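Local atomic coordinates of CocE/NonD family hydrolase (Staphylococcus aureus subsp. aureus COL, PDB entry 3III), a protein that probably hydrolyses ester or amide bonds as an alpha/beta-hydrolase related to cocaine esterase and the X-Pro dipeptidyl-peptidases, its natural substrate being unknown. Residues L263-S269 with W291-R297. Numbering follows the deposited sequence.
Sequences LTCASWS and WLYVHGR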
loop_
_atom_site.group_PDB
_atom_site.type_symbol
_atom_site.label_atom_id
_atom_site.label_comp_id
_atom_site.label_asym_id
_atom_site.label_seq_id
_atom_site.Cartn_x
_atom_site.Cartn_y
_atom_site.Cartn_z
ATOM N N LEU A 263 3.614 4.188 13.561
ATOM C CA LEU A 263 2.535 3.227 13.489
ATOM C C LEU A 263 2.194 3.007 12.006
ATOM O O LEU A 263 1.631 3.868 11.358
ATOM C CB LEU A 263 1.321 3.721 14.311
ATOM C CG LEU A 263 0.060 2.867 14.189
ATOM C CD1 LEU A 263 0.243 1.405 14.680
ATOM C CD2 LEU A 263 -1.161 3.488 14.932
ATOM N N THR A 264 2.569 1.845 11.462
ATOM C CA THR A 264 2.309 1.482 10.098
ATOM C C THR A 264 1.111 0.602 9.985
ATOM O O THR A 264 0.944 -0.338 10.802
ATOM C CB THR A 264 3.510 0.693 9.540
ATOM O OG1 THR A 264 4.688 1.498 9.709
ATOM C CG2 THR A 264 3.297 0.325 8.035
ATOM N N CYS A 265 0.261 0.845 8.991
ATOM C CA CYS A 265 -0.695 -0.205 8.612
ATOM C C CYS A 265 -0.284 -0.722 7.243
ATOM O O CYS A 265 -0.017 0.073 6.324
ATOM C CB CYS A 265 -2.138 0.296 8.599
ATOM S SG CYS A 265 -3.243 -0.932 7.922
ATOM N N ALA A 266 -0.206 -2.048 7.139
ATOM C CA ALA A 266 -0.131 -2.815 5.884
ATOM C C ALA A 266 -1.362 -3.707 5.755
ATOM O O ALA A 266 -1.984 -4.066 6.765
ATOM C CB ALA A 266 1.131 -3.702 5.843
ATOM N N SER A 267 -1.693 -4.112 4.536
ATOM C CA SER A 267 -2.841 -4.974 4.342
ATOM C C SER A 267 -2.480 -6.062 3.358
ATOM O O SER A 267 -1.874 -5.794 2.334
ATOM C CB SER A 267 -4.034 -4.194 3.836
ATOM O OG SER A 267 -5.174 -5.015 3.701
ATOM N N TRP A 268 -2.890 -7.289 3.662
ATOM C CA TRP A 268 -2.810 -8.369 2.702
ATOM C C TRP A 268 -3.656 -8.077 1.427
ATOM O O TRP A 268 -3.454 -8.728 0.407
ATOM C CB TRP A 268 -3.314 -9.665 3.318
ATOM C CG TRP A 268 -2.827 -9.990 4.672
ATOM C CD1 TRP A 268 -3.591 -10.365 5.727
ATOM C CD2 TRP A 268 -1.455 -10.090 5.106
ATOM N NE1 TRP A 268 -2.790 -10.693 6.796
ATOM C CE2 TRP A 268 -1.475 -10.521 6.446
ATOM C CE3 TRP A 268 -0.220 -9.846 4.495
ATOM C CZ2 TRP A 268 -0.313 -10.751 7.181
ATOM C CZ3 TRP A 268 0.954 -10.075 5.231
ATOM C CH2 TRP A 268 0.886 -10.538 6.562
ATOM N N SER A 269 -4.605 -7.162 1.505
ATOM C CA SER A 269 -5.603 -6.914 0.443
ATOM C C SER A 269 -5.180 -5.859 -0.658
ATOM O O SER A 269 -5.982 -5.523 -1.555
ATOM C CB SER A 269 -6.863 -6.382 1.090
ATOM O OG SER A 269 -7.198 -7.076 2.314
ATOM N N TRP A 291 5.581 0.309 15.300
ATOM C CA TRP A 291 4.563 -0.729 15.388
ATOM C C TRP A 291 3.961 -0.959 14.035
ATOM O O TRP A 291 3.830 -0.030 13.234
ATOM C CB TRP A 291 3.456 -0.289 16.369
ATOM C CG TRP A 291 3.944 -0.285 17.791
ATOM C CD1 TRP A 291 3.824 -1.299 18.710
ATOM C CD2 TRP A 291 4.664 0.763 18.455
ATOM N NE1 TRP A 291 4.439 -0.948 19.876
ATOM C CE2 TRP A 291 4.975 0.306 19.740
ATOM C CE3 TRP A 291 5.102 2.033 18.069
ATOM C CZ2 TRP A 291 5.667 1.092 20.677
ATOM C CZ3 TRP A 291 5.801 2.821 19.031
ATOM C CH2 TRP A 291 6.074 2.336 20.289
ATOM N N LEU A 292 3.498 -2.172 13.810
ATOM C CA LEU A 292 2.862 -2.531 12.560
ATOM C C LEU A 292 1.526 -3.219 12.840
ATOM O O LEU A 292 1.427 -4.114 13.715
ATOM C CB LEU A 292 3.797 -3.489 11.779
ATOM C CG LEU A 292 3.264 -4.181 10.536
ATOM C CD1 LEU A 292 2.985 -3.136 9.482
ATOM C CD2 LEU A 292 4.298 -5.275 10.014
ATOM N N TYR A 293 0.502 -2.827 12.099
ATOM C CA TYR A 293 -0.799 -3.494 12.172
ATOM C C TYR A 293 -1.143 -3.991 10.761
ATOM O O TYR A 293 -1.132 -3.192 9.823
ATOM C CB TYR A 293 -1.833 -2.487 12.627
ATOM C CG TYR A 293 -3.265 -2.949 12.582
ATOM C CD1 TYR A 293 -3.721 -3.907 13.445
ATOM C CD2 TYR A 293 -4.146 -2.434 11.638
ATOM C CE1 TYR A 293 -5.036 -4.383 13.367
ATOM C CE2 TYR A 293 -5.465 -2.857 11.578
ATOM C CZ TYR A 293 -5.905 -3.816 12.431
ATOM O OH TYR A 293 -7.185 -4.264 12.312
ATOM N N VAL A 294 -1.430 -5.283 10.621
ATOM C CA VAL A 294 -1.778 -5.901 9.329
ATOM C C VAL A 294 -3.149 -6.535 9.371
ATOM O O VAL A 294 -3.418 -7.405 10.195
ATOM C CB VAL A 294 -0.760 -6.923 8.844
ATOM C CG1 VAL A 294 -0.961 -7.253 7.344
ATOM C CG2 VAL A 294 0.728 -6.451 9.083
ATOM N N HIS A 295 -3.969 -6.204 8.384
ATOM C CA HIS A 295 -5.275 -6.849 8.230
ATOM C C HIS A 295 -5.501 -7.319 6.807
ATOM O O HIS A 295 -4.824 -6.842 5.868
ATOM C CB HIS A 295 -6.371 -5.880 8.649
ATOM C CG HIS A 295 -6.524 -4.699 7.750
ATOM N ND1 HIS A 295 -7.199 -4.785 6.548
ATOM C CD2 HIS A 295 -6.094 -3.427 7.852
ATOM C CE1 HIS A 295 -7.178 -3.601 5.959
ATOM N NE2 HIS A 295 -6.498 -2.762 6.718
ATOM N N GLY A 296 -6.465 -8.230 6.655
ATOM C CA GLY A 296 -6.886 -8.747 5.361
ATOM C C GLY A 296 -8.310 -8.292 4.971
ATOM O O GLY A 296 -9.060 -9.030 4.320
ATOM N N ARG A 297 -8.616 -7.049 5.284
ATOM C CA ARG A 297 -9.921 -6.430 5.037
ATOM C C ARG A 297 -9.763 -5.238 4.074
ATOM O O ARG A 297 -8.751 -5.123 3.383
ATOM C CB ARG A 297 -10.505 -5.987 6.384
ATOM C CG ARG A 297 -10.419 -7.075 7.542
ATOM C CD ARG A 297 -11.223 -8.252 7.177
ATOM N NE ARG A 297 -10.991 -9.376 8.097
ATOM C CZ ARG A 297 -11.745 -9.712 9.134
ATOM N NH1 ARG A 297 -12.800 -8.984 9.483
ATOM N NH2 ARG A 297 -11.382 -10.781 9.863
#
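Strands 263-267 and 291-295 pair in parallel as neighbours in the central sheet of the alpha/beta-hydrolase domain, joined by a beta-alpha-beta crossover through helix 275-284, and the residues just after them add further contacts. A ladder runs from Thr264 N to Trp291 O (2.9 Å) through Tyr293 N to Thr264 O, Ala266 N to Tyr293 O and a weak rung from His295 N to Ala266 O; Trp268 N to His295 O closes it.

Thr264, Ala266, Leu292 and Val294 share the face toward the crossover helix; small Ala266 leaves room for Phe279, which also touches Val294. Just past the strand end, Trp268 folds back beneath this face. A chi1 of -165°, which turns Val294 CG1 away from the backbone N, carries this methyl onto the indole face, 3.5 Å from the centroid of the Trp268 six-membered ring, a CH-pi contact. Indole NE1 hydrogen-bonds to Glu336 O on the adjacent strand 333-338. Gly296, bare of side chain, lets Trp268 CD1 come within 3.7 Å of its CA.

On the other face, Cys265 SG lies 3.8 Å from His295 CD2, oblique to the imidazole, while Ser267 CB rests over one face of that ring. The hydroxyl of Ser267 donates to His295 O (OG to O 2.9 Å) from above the carbonyl plane. Ser267 OG also accepts from Ser269 N in an ST turn, and Ser269 OG donates to Arg297 O at 2.7 Å.

Arg297 N meets His295 ND1 in the ring plane (3.0 Å), fixing the ring's rotation, while Ser267 OG and Trp268 N grip His295 O from opposite faces and so tie the two strand ends together.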